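Local atomic coordinates of extracellular invertase (Aspergillus kawachii, PDB entry 5XH8), a protein that probably cleaves the beta-fructofuranosidic bond of sucrose and transfers the fructosyl group to acceptor sugars, giving fructooligosaccharides such as 1-kestose. Residues K454-A468 / I537-S549. Numbering follows the deposited sequence.
Sequences KFFVLSAQLSFPASA and IETLDLTLVVDNS
Phe456 lays one face of its ring over Val546, whose CB stands 3.9 Å from the ring centroid in a CH-pi contact. CG of the phenylalanine lies between the backbone N and the carbonyl carbon (chi1 61°), which turns the ring across to the neighbouring strand, where the branched valine packs against its face, CG2 coming 3.5 Å from Phe456 CZ. Strands 455-463 and 540-547 run antiparallel, and reciprocal backbone bonds join Phe456-Val546, Leu458-Leu544, Ala460-Leu542 and Leu462-Leu540. Apolar side chains line this face, as befits a sandwich interior, with small Ala460 among bulky leucines. The other face is more polar: Gln461 bends at chi2 (80°), and NE2 donates a 3.1 Å hydrogen bond to Asp541 OD1 from above the carboxylate plane, an amide donor suiting the carboxylate. Beyond the last pair one water donates to Phe464 O and accepts from Ile537 N. At the other end the Phe455 ring packs against Asn548, whose ND2 bonds Arg27 O, while Asp547, OD1 at the ring's edge, is hydrogen-bonded by backbone N of Arg29 and Ala30 and by His31 ND1. Within the C-terminal beta-sandwich domain, strand 585-594 flanks 455-463, strand 550-555 flanks 540-547, and Phe477 of strand 474-481 covers Leu458 and Ala460 from the facing sheet.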
loop_
_atom_site.group_PDB
_atom_site.type_symbol
_atom_site.label_atom_id
_atom_site.label_comp_id
_atom_site.label_asym_id
_atom_site.label_seq_id
_atom_site.Cartn_x
_atom_site.Cartn_y
_atom_site.Cartn_z
ATOM N N LYS A 454 -34.443 9.664 -36.915
ATOM C CA LYS A 454 -34.017 10.341 -35.704
ATOM C C LYS A 454 -32.460 10.467 -35.608
ATOM O O LYS A 454 -31.870 10.297 -34.537
ATOM C CB LYS A 454 -34.595 9.596 -34.501
ATOM C CG LYS A 454 -36.115 9.466 -34.515
ATOM C CD LYS A 454 -36.633 8.769 -33.263
ATOM C CE LYS A 454 -38.148 8.557 -33.366
ATOM N NZ LYS A 454 -38.687 7.824 -32.192
ATOM N N PHE A 455 -31.830 10.784 -36.734
ATOM C CA PHE A 455 -30.385 10.891 -36.864
ATOM C C PHE A 455 -30.157 12.107 -37.755
ATOM O O PHE A 455 -30.319 12.023 -38.964
ATOM C CB PHE A 455 -29.795 9.620 -37.492
ATOM C CG PHE A 455 -30.078 8.356 -36.711
ATOM C CD1 PHE A 455 -31.230 7.598 -36.960
ATOM C CD2 PHE A 455 -29.181 7.898 -35.752
ATOM C CE1 PHE A 455 -31.486 6.424 -36.249
ATOM C CE2 PHE A 455 -29.419 6.724 -35.057
ATOM C CZ PHE A 455 -30.582 5.983 -35.301
ATOM N N PHE A 456 -29.898 13.259 -37.154
ATOM C CA PHE A 456 -29.718 14.477 -37.928
ATOM C C PHE A 456 -28.945 15.537 -37.184
ATOM O O PHE A 456 -28.871 15.509 -35.959
ATOM C CB PHE A 456 -31.091 15.091 -38.346
ATOM C CG PHE A 456 -31.981 15.485 -37.189
ATOM C CD1 PHE A 456 -31.935 16.764 -36.657
ATOM C CD2 PHE A 456 -32.886 14.579 -36.652
ATOM C CE1 PHE A 456 -32.746 17.121 -35.597
ATOM C CE2 PHE A 456 -33.696 14.923 -35.585
ATOM C CZ PHE A 456 -33.633 16.197 -35.054
ATOM N N VAL A 457 -28.414 16.490 -37.953
ATOM C CA VAL A 457 -27.887 17.748 -37.425
ATOM C C VAL A 457 -28.788 18.872 -37.908
ATOM O O VAL A 457 -29.138 18.897 -39.087
ATOM C CB VAL A 457 -26.462 18.070 -37.943
ATOM C CG1 VAL A 457 -25.954 19.374 -37.317
ATOM C CG2 VAL A 457 -25.509 16.906 -37.681
ATOM N N LEU A 458 -29.144 19.783 -37.006
ATOM C CA LEU A 458 -29.909 20.986 -37.329
ATOM C C LEU A 458 -29.071 22.187 -36.926
ATOM O O LEU A 458 -28.690 22.282 -35.757
ATOM C CB LEU A 458 -31.232 21.026 -36.546
ATOM C CG LEU A 458 -32.143 22.243 -36.834
ATOM C CD1 LEU A 458 -33.590 21.911 -36.507
ATOM C CD2 LEU A 458 -31.739 23.509 -36.086
ATOM N N SER A 459 -28.784 23.086 -37.870
ATOM C CA SER A 459 -28.071 24.351 -37.586
ATOM C C SER A 459 -28.955 25.541 -37.933
ATOM O O SER A 459 -29.638 25.524 -38.960
ATOM C CB SER A 459 -26.794 24.494 -38.411
ATOM O OG SER A 459 -26.245 23.244 -38.712
ATOM N N ALA A 460 -28.913 26.585 -37.115
ATOM C CA ALA A 460 -29.637 27.800 -37.436
ATOM C C ALA A 460 -29.124 28.928 -36.600
ATOM O O ALA A 460 -28.577 28.705 -35.506
ATOM C CB ALA A 460 -31.125 27.604 -37.171
ATOM N N GLN A 461 -29.348 30.143 -37.101
ATOM C CA GLN A 461 -29.058 31.385 -36.379
ATOM C C GLN A 461 -30.356 32.075 -35.992
ATOM O O GLN A 461 -31.279 32.164 -36.801
ATOM C CB GLN A 461 -28.219 32.320 -37.235
ATOM C CG GLN A 461 -26.819 31.808 -37.520
ATOM C CD GLN A 461 -26.804 30.781 -38.635
ATOM O OE1 GLN A 461 -27.253 31.071 -39.747
ATOM N NE2 GLN A 461 -26.314 29.570 -38.347
ATOM N N LEU A 462 -30.432 32.528 -34.747
ATOM C CA LEU A 462 -31.569 33.265 -34.243
ATOM C C LEU A 462 -31.073 34.656 -33.845
ATOM O O LEU A 462 -30.139 34.783 -33.033
ATOM C CB LEU A 462 -32.212 32.559 -33.046
ATOM C CG LEU A 462 -33.140 31.366 -33.314
ATOM C CD1 LEU A 462 -32.399 30.203 -33.959
ATOM C CD2 LEU A 462 -33.831 30.931 -32.031
ATOM N N SER A 463 -31.698 35.688 -34.428
ATOM C CA SER A 463 -31.404 37.088 -34.099
ATOM C C SER A 463 -32.584 37.687 -33.374
ATOM O O SER A 463 -33.738 37.422 -33.722
ATOM C CB SER A 463 -31.116 37.870 -35.360
ATOM O OG SER A 463 -30.103 37.222 -36.097
ATOM N N PHE A 464 -32.284 38.468 -32.344
ATOM C CA PHE A 464 -33.282 39.014 -31.432
ATOM C C PHE A 464 -33.166 40.539 -31.393
ATOM O O PHE A 464 -32.048 41.062 -31.452
ATOM C CB PHE A 464 -33.073 38.457 -30.019
ATOM C CG PHE A 464 -33.176 36.954 -29.934
ATOM C CD1 PHE A 464 -34.419 36.333 -29.896
ATOM C CD2 PHE A 464 -32.032 36.165 -29.903
ATOM C CE1 PHE A 464 -34.522 34.954 -29.807
ATOM C CE2 PHE A 464 -32.127 34.780 -29.823
ATOM C CZ PHE A 464 -33.374 34.176 -29.773
ATOM N N PRO A 465 -34.306 41.254 -31.279
ATOM C CA PRO A 465 -34.262 42.718 -31.227
ATOM C C PRO A 465 -33.848 43.183 -29.845
ATOM O O PRO A 465 -33.966 42.407 -28.890
ATOM C CB PRO A 465 -35.712 43.105 -31.501
ATOM C CG PRO A 465 -36.499 42.001 -30.879
ATOM C CD PRO A 465 -35.689 40.753 -31.120
ATOM N N ALA A 466 -33.411 44.440 -29.729
ATOM C CA ALA A 466 -32.993 45.023 -28.436
ATOM C C ALA A 466 -33.975 44.768 -27.296
ATOM O O ALA A 466 -33.560 44.539 -26.161
ATOM C CB ALA A 466 -32.749 46.522 -28.580
ATOM N N SER A 467 -35.270 44.784 -27.602
ATOM C CA SER A 467 -36.317 44.572 -26.590
ATOM C C SER A 467 -36.428 43.147 -26.028
ATOM O O SER A 467 -37.109 42.949 -25.030
ATOM C CB SER A 467 -37.681 44.970 -27.154
ATOM O OG SER A 467 -37.940 44.294 -28.367
ATOM N N ALA A 468 -35.804 42.157 -26.672
ATOM C CA ALA A 468 -35.782 40.779 -26.129
ATOM C C ALA A 468 -35.065 40.705 -24.774
ATOM O O ALA A 468 -35.486 39.955 -23.890
ATOM C CB ALA A 468 -35.154 39.811 -27.131
ATOM N N ILE A 537 -27.939 42.731 -30.223
ATOM C CA ILE A 537 -27.779 41.513 -29.440
ATOM C C ILE A 537 -27.106 40.491 -30.349
ATOM O O ILE A 537 -27.501 40.304 -31.506
ATOM C CB ILE A 537 -29.108 40.952 -28.918
ATOM C CG1 ILE A 537 -29.769 41.968 -27.967
ATOM C CG2 ILE A 537 -28.862 39.610 -28.217
ATOM C CD1 ILE A 537 -31.094 41.517 -27.389
ATOM N N GLU A 538 -26.064 39.858 -29.818
ATOM C CA GLU A 538 -25.330 38.785 -30.503
ATOM C C GLU A 538 -26.248 37.690 -31.077
ATOM O O GLU A 538 -27.216 37.296 -30.449
ATOM C CB GLU A 538 -24.359 38.156 -29.492
ATOM C CG GLU A 538 -23.391 37.139 -30.055
ATOM C CD GLU A 538 -22.386 36.665 -29.026
ATOM O OE1 GLU A 538 -22.567 36.881 -27.808
ATOM O OE2 GLU A 538 -21.405 36.059 -29.457
ATOM N N THR A 539 -25.935 37.218 -32.275
ATOM C CA THR A 539 -26.672 36.121 -32.893
ATOM C C THR A 539 -26.453 34.780 -32.113
ATOM O O THR A 539 -25.353 34.503 -31.622
ATOM C CB THR A 539 -26.288 36.001 -34.389
ATOM O OG1 THR A 539 -26.818 37.141 -35.091
ATOM C CG2 THR A 539 -26.842 34.746 -35.032
ATOM N N LEU A 540 -27.531 34.011 -31.969
ATOM C CA LEU A 540 -27.482 32.664 -31.389
ATOM C C LEU A 540 -27.230 31.702 -32.527
ATOM O O LEU A 540 -28.105 31.490 -33.369
ATOM C CB LEU A 540 -28.792 32.316 -30.687
ATOM C CG LEU A 540 -28.933 30.888 -30.141
ATOM C CD1 LEU A 540 -27.853 30.593 -29.094
ATOM C CD2 LEU A 540 -30.331 30.680 -29.570
ATOM N N ASP A 541 -26.004 31.208 -32.601
ATOM C CA ASP A 541 -25.602 30.186 -33.559
ATOM C C ASP A 541 -25.748 28.784 -32.941
ATOM O O ASP A 541 -24.867 28.291 -32.229
ATOM C CB ASP A 541 -24.168 30.454 -34.005
ATOM C CG ASP A 541 -23.756 29.601 -35.164
ATOM O OD1 ASP A 541 -24.635 29.018 -35.828
ATOM O OD2 ASP A 541 -22.547 29.505 -35.419
ATOM N N LEU A 542 -26.870 28.152 -33.262
ATOM C CA LEU A 542 -27.321 26.942 -32.631
ATOM C C LEU A 542 -27.007 25.735 -33.512
ATOM O O LEU A 542 -27.301 25.764 -34.698
ATOM C CB LEU A 542 -28.822 27.078 -32.415
ATOM C CG LEU A 542 -29.513 26.275 -31.338
ATOM C CD1 LEU A 542 -28.842 26.441 -29.979
ATOM C CD2 LEU A 542 -30.980 26.699 -31.297
ATOM N N THR A 543 -26.374 24.700 -32.943
ATOM C CA THR A 543 -26.318 23.369 -33.576
ATOM C C THR A 543 -26.950 22.298 -32.668
ATOM O O THR A 543 -26.634 22.225 -31.476
ATOM C CB THR A 543 -24.878 22.972 -33.907
ATOM O OG1 THR A 543 -24.252 24.008 -34.671
ATOM C CG2 THR A 543 -24.836 21.673 -34.691
ATOM N N LEU A 544 -27.852 21.499 -33.231
ATOM C CA LEU A 544 -28.470 20.364 -32.543
ATOM C C LEU A 544 -27.997 19.114 -33.264
ATOM O O LEU A 544 -28.129 19.025 -34.481
ATOM C CB LEU A 544 -30.002 20.434 -32.596
ATOM C CG LEU A 544 -30.766 21.360 -31.648
ATOM C CD1 LEU A 544 -30.143 22.729 -31.518
ATOM C CD2 LEU A 544 -32.208 21.502 -32.118
ATOM N N VAL A 545 -27.447 18.161 -32.521
ATOM C CA VAL A 545 -27.088 16.861 -33.070
ATOM C C VAL A 545 -27.953 15.849 -32.340
ATOM O O VAL A 545 -27.840 15.691 -31.111
ATOM C CB VAL A 545 -25.605 16.504 -32.867
ATOM C CG1 VAL A 545 -25.262 15.193 -33.582
ATOM C CG2 VAL A 545 -24.706 17.645 -33.318
ATOM N N VAL A 546 -28.808 15.163 -33.093
ATOM C CA VAL A 546 -29.678 14.143 -32.548
ATOM C C VAL A 546 -29.214 12.815 -33.112
ATOM O O VAL A 546 -29.288 12.586 -34.318
ATOM C CB VAL A 546 -31.153 14.427 -32.914
ATOM C CG1 VAL A 546 -32.068 13.277 -32.498
ATOM C CG2 VAL A 546 -31.594 15.713 -32.248
ATOM N N ASP A 547 -28.734 11.942 -32.232
ATOM C CA ASP A 547 -28.270 10.616 -32.623
ATOM C C ASP A 547 -29.122 9.588 -31.879
ATOM O O ASP A 547 -28.735 9.033 -30.827
ATOM C CB ASP A 547 -26.762 10.493 -32.333
ATOM C CG ASP A 547 -26.159 9.256 -32.891
ATOM O OD1 ASP A 547 -26.869 8.426 -33.511
ATOM O OD2 ASP A 547 -24.934 9.093 -32.703
ATOM N N ASN A 548 -30.303 9.357 -32.458
ATOM C CA ASN A 548 -31.359 8.520 -31.898
ATOM C C ASN A 548 -31.904 9.095 -30.585
ATOM O O ASN A 548 -32.842 9.892 -30.632
ATOM C CB ASN A 548 -30.935 7.044 -31.828
ATOM C CG ASN A 548 -32.105 6.088 -32.056
ATOM O OD1 ASN A 548 -33.252 6.511 -32.168
ATOM N ND2 ASN A 548 -31.813 4.806 -32.123
ATOM N N SER A 549 -31.363 8.704 -29.429
ATOM C CA SER A 549 -31.750 9.282 -28.142
ATOM C C SER A 549 -30.720 10.246 -27.562
ATOM O O SER A 549 -30.978 10.852 -26.531
ATOM C CB SER A 549 -32.008 8.181 -27.106
ATOM O OG SER A 549 -30.836 7.446 -26.793
HETATM O O HOH W 1 -23.255 23.610 -37.137
HETATM O O HOH W 2 -29.506 38.165 -31.388
HETATM O O HOH W 3 -30.462 43.131 -31.316
#